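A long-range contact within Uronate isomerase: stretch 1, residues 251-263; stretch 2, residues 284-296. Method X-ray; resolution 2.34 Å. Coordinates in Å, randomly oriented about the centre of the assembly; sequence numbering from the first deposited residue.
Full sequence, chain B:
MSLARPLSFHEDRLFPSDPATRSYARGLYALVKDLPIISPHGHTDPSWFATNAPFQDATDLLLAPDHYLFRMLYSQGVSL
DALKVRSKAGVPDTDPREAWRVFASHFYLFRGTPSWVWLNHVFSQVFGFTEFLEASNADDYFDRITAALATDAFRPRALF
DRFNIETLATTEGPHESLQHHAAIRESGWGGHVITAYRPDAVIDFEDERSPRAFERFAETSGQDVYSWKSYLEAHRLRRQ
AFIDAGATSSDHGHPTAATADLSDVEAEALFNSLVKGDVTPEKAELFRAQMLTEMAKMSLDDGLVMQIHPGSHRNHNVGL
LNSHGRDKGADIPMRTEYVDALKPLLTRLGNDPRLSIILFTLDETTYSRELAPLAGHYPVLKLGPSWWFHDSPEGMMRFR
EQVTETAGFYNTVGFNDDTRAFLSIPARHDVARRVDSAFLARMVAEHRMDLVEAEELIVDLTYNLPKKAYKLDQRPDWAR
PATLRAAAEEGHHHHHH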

# COMPACT_ATOMS: atom_id res chain seq x y z
N ASP B 251 -12.98 24.15 -4.90
CA ASP B 251 -12.56 23.07 -4.00
C ASP B 251 -13.76 22.29 -3.44
O ASP B 251 -14.75 22.89 -3.05
CB ASP B 251 -11.69 23.62 -2.87
CG ASP B 251 -11.13 22.53 -1.97
OD1 ASP B 251 -10.87 21.41 -2.47
OD2 ASP B 251 -10.95 22.78 -0.76
N HIS B 252 -13.65 20.97 -3.42
CA HIS B 252 -14.76 20.09 -3.03
C HIS B 252 -14.32 18.98 -2.08
O HIS B 252 -13.71 18.00 -2.50
CB HIS B 252 -15.43 19.51 -4.29
CG HIS B 252 -15.70 20.54 -5.33
ND1 HIS B 252 -16.82 21.34 -5.30
CD2 HIS B 252 -14.97 20.96 -6.39
CE1 HIS B 252 -16.79 22.19 -6.32
NE2 HIS B 252 -15.67 21.98 -6.99
N GLY B 253 -14.65 19.15 -0.80
CA GLY B 253 -14.34 18.15 0.22
C GLY B 253 -15.54 17.28 0.54
O GLY B 253 -16.20 17.47 1.56
N HIS B 254 -15.82 16.33 -0.34
CA HIS B 254 -16.94 15.42 -0.19
C HIS B 254 -16.46 14.15 0.51
O HIS B 254 -15.26 13.89 0.52
CB HIS B 254 -17.53 15.08 -1.56
CG HIS B 254 -18.22 16.22 -2.23
ND1 HIS B 254 -18.78 16.12 -3.49
CD2 HIS B 254 -18.44 17.50 -1.83
CE1 HIS B 254 -19.31 17.28 -3.83
NE2 HIS B 254 -19.12 18.13 -2.84
N PRO B 255 -17.39 13.37 1.11
CA PRO B 255 -17.05 12.05 1.67
C PRO B 255 -16.52 11.05 0.63
O PRO B 255 -15.70 10.20 0.96
CB PRO B 255 -18.38 11.54 2.23
CG PRO B 255 -19.21 12.74 2.42
CD PRO B 255 -18.82 13.69 1.35
N THR B 256 -17.02 11.15 -0.60
CA THR B 256 -16.62 10.25 -1.67
C THR B 256 -16.20 11.03 -2.90
O THR B 256 -16.40 12.25 -2.97
CB THR B 256 -17.77 9.31 -2.07
OG1 THR B 256 -18.89 10.09 -2.49
CG2 THR B 256 -18.17 8.39 -0.92
N ALA B 257 -15.63 10.33 -3.87
CA ALA B 257 -15.28 10.93 -5.16
C ALA B 257 -16.40 10.77 -6.18
O ALA B 257 -16.21 11.06 -7.36
CB ALA B 257 -13.98 10.32 -5.68
N ALA B 258 -17.57 10.32 -5.71
CA ALA B 258 -18.70 9.96 -6.57
C ALA B 258 -19.18 11.13 -7.40
O ALA B 258 -19.29 12.25 -6.90
CB ALA B 258 -19.84 9.41 -5.73
N THR B 259 -19.40 10.87 -8.69
CA THR B 259 -20.00 11.83 -9.61
C THR B 259 -21.26 11.20 -10.24
O THR B 259 -21.42 9.98 -10.21
CB THR B 259 -19.03 12.27 -10.74
OG1 THR B 259 -18.71 11.15 -11.57
CG2 THR B 259 -17.74 12.85 -10.17
N ALA B 260 -22.14 12.03 -10.79
CA ALA B 260 -23.35 11.53 -11.46
C ALA B 260 -23.67 12.34 -12.71
O ALA B 260 -23.19 13.45 -12.87
CB ALA B 260 -24.53 11.55 -10.50
N ASP B 261 -24.48 11.78 -13.60
CA ASP B 261 -24.89 12.50 -14.80
C ASP B 261 -26.40 12.36 -14.98
O ASP B 261 -26.87 11.66 -15.87
CB ASP B 261 -24.12 11.99 -16.02
CG ASP B 261 -24.18 12.94 -17.22
OD1 ASP B 261 -24.57 14.12 -17.05
OD2 ASP B 261 -23.83 12.50 -18.33
N LEU B 262 -27.14 13.04 -14.11
CA LEU B 262 -28.59 13.06 -14.18
C LEU B 262 -29.05 14.07 -15.23
O LEU B 262 -28.31 14.99 -15.59
CB LEU B 262 -29.21 13.41 -12.82
CG LEU B 262 -28.87 12.60 -11.57
CD1 LEU B 262 -29.41 13.29 -10.31
CD2 LEU B 262 -29.38 11.17 -11.65
N SER B 263 -30.28 13.89 -15.71
CA SER B 263 -30.94 14.88 -16.55
C SER B 263 -31.36 16.07 -15.69
O SER B 263 -31.29 16.00 -14.46
CB SER B 263 -32.15 14.27 -17.27
OG SER B 263 -33.20 14.01 -16.37
N ALA B 284 -28.51 12.32 -0.38
CA ALA B 284 -27.49 13.33 -0.09
C ALA B 284 -26.18 13.05 -0.85
O ALA B 284 -25.55 13.97 -1.36
CB ALA B 284 -27.25 13.43 1.41
N GLU B 285 -25.80 11.77 -0.91
CA GLU B 285 -24.68 11.29 -1.72
C GLU B 285 -24.87 11.58 -3.19
O GLU B 285 -23.93 12.01 -3.86
CB GLU B 285 -24.51 9.77 -1.57
CG GLU B 285 -23.22 9.32 -0.91
CD GLU B 285 -21.98 9.69 -1.71
OE1 GLU B 285 -21.29 10.65 -1.31
OE2 GLU B 285 -21.70 9.02 -2.73
N LEU B 286 -26.08 11.32 -3.69
CA LEU B 286 -26.41 11.50 -5.09
C LEU B 286 -26.35 12.97 -5.49
O LEU B 286 -25.88 13.29 -6.58
CB LEU B 286 -27.81 10.95 -5.39
CG LEU B 286 -28.09 10.17 -6.69
CD1 LEU B 286 -29.58 10.12 -6.97
CD2 LEU B 286 -27.35 10.68 -7.92
N PHE B 287 -26.80 13.86 -4.61
CA PHE B 287 -26.78 15.29 -4.89
C PHE B 287 -25.36 15.83 -4.89
O PHE B 287 -25.01 16.59 -5.79
CB PHE B 287 -27.66 16.06 -3.91
CG PHE B 287 -27.81 17.53 -4.26
CD1 PHE B 287 -28.56 17.93 -5.36
CD2 PHE B 287 -27.21 18.50 -3.46
CE1 PHE B 287 -28.71 19.28 -5.68
CE2 PHE B 287 -27.34 19.85 -3.76
CZ PHE B 287 -28.10 20.25 -4.87
N ARG B 288 -24.56 15.43 -3.91
CA ARG B 288 -23.13 15.77 -3.88
C ARG B 288 -22.38 15.27 -5.12
O ARG B 288 -21.54 15.97 -5.68
CB ARG B 288 -22.48 15.21 -2.62
CG ARG B 288 -22.84 15.96 -1.35
CD ARG B 288 -21.99 15.51 -0.18
NE ARG B 288 -21.94 14.06 -0.04
CZ ARG B 288 -22.64 13.35 0.84
NH1 ARG B 288 -22.51 12.03 0.88
NH2 ARG B 288 -23.46 13.95 1.69
N ALA B 289 -22.72 14.05 -5.56
CA ALA B 289 -22.26 13.50 -6.83
C ALA B 289 -22.72 14.30 -8.05
O ALA B 289 -21.92 14.60 -8.93
CB ALA B 289 -22.71 12.04 -6.95
N GLN B 290 -24.00 14.65 -8.10
CA GLN B 290 -24.54 15.42 -9.22
C GLN B 290 -23.95 16.82 -9.28
O GLN B 290 -23.67 17.33 -10.37
CB GLN B 290 -26.08 15.49 -9.16
CG GLN B 290 -26.72 16.35 -10.26
CD GLN B 290 -26.33 15.91 -11.67
OE1 GLN B 290 -26.22 14.72 -11.95
NE2 GLN B 290 -26.12 16.88 -12.55
N MET B 291 -23.74 17.42 -8.12
CA MET B 291 -23.14 18.75 -8.03
C MET B 291 -21.67 18.81 -8.45
O MET B 291 -21.22 19.85 -8.90
CB MET B 291 -23.32 19.34 -6.63
CG MET B 291 -24.75 19.79 -6.33
SD MET B 291 -25.53 20.81 -7.60
CE MET B 291 -24.53 22.28 -7.48
N LEU B 292 -20.94 17.70 -8.30
CA LEU B 292 -19.57 17.63 -8.82
C LEU B 292 -19.56 17.82 -10.33
O LEU B 292 -18.76 18.59 -10.85
CB LEU B 292 -18.89 16.30 -8.45
CG LEU B 292 -18.13 16.25 -7.12
CD1 LEU B 292 -17.25 15.01 -7.04
CD2 LEU B 292 -17.29 17.51 -6.89
N THR B 293 -20.49 17.15 -11.01
CA THR B 293 -20.69 17.30 -12.46
C THR B 293 -21.20 18.69 -12.82
O THR B 293 -20.81 19.26 -13.84
CB THR B 293 -21.66 16.23 -12.98
OG1 THR B 293 -21.09 14.94 -12.72
CG2 THR B 293 -21.91 16.36 -14.48
N GLU B 294 -22.05 19.25 -11.97
CA GLU B 294 -22.66 20.54 -12.23
C GLU B 294 -21.63 21.66 -12.14
O GLU B 294 -21.66 22.58 -12.95
CB GLU B 294 -23.84 20.77 -11.28
CG GLU B 294 -25.00 21.52 -11.92
CD GLU B 294 -25.71 20.73 -13.03
OE1 GLU B 294 -26.03 21.34 -14.07
OE2 GLU B 294 -25.94 19.52 -12.86
N MET B 295 -20.69 21.54 -11.19
CA MET B 295 -19.60 22.50 -11.03
C MET B 295 -18.61 22.44 -12.19
O MET B 295 -17.99 23.44 -12.54
CB MET B 295 -18.84 22.28 -9.72
CG MET B 295 -19.61 22.55 -8.43
SD MET B 295 -19.92 24.27 -8.03
CE MET B 295 -21.64 24.43 -8.47
N ALA B 296 -18.47 21.25 -12.77
CA ALA B 296 -17.59 21.03 -13.91
C ALA B 296 -18.19 21.60 -15.19
O ALA B 296 -17.46 22.08 -16.05
CB ALA B 296 -17.33 19.56 -14.08
O HOH W 1 -25.60 16.26 -15.80

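Stretch 1 leaves a strand at H252, turns at P255 and A257, and from A258 to L262 crosses the helix of stretch 2 as an extended segment, burying 866 Å² in all. The approach is tightest where T259 CA lies 4.0 Å from A289 CA. Small side chains permit this: A289 CB sits 4.1 Å from A258 CB and 4.0 Å from A260 CB, and backbone contacts follow, with A289 CA 3.2 Å from A258 O and T259 CA 3.4 Å from A289 O.

This extended segment leaves its peptide groups without regular partners, and the helix supplies several. A260 N donates to A289 O (3.2 Å), weakly, at an angle of 133°. A260 O accepts from T293 OG1 at 2.6 Å. L262 N donates to Q290 OE1 at 2.9 Å and 166°, nearly linear; the same amide's Q290 NE2 donates to E294 OE2 at 2.7 Å, so both ends are used. A260 O and Q290 OE1, 3.4 Å apart, are both acceptors and form no bond.

E285 OE1 accepts from T256 OG1 (2.7 Å) and from R288 NH1 (2.9 Å), the latter within a salt bridge. P255 CD covers one face of that guanidinium, 3.4 Å from R288 NE.

Toward the strand, R288 CB lies over the H254 ring face, 4.1 Å from its centroid, while L292 CD2 approaches the H252 ring off-centre at 3.8 Å from H252 CG.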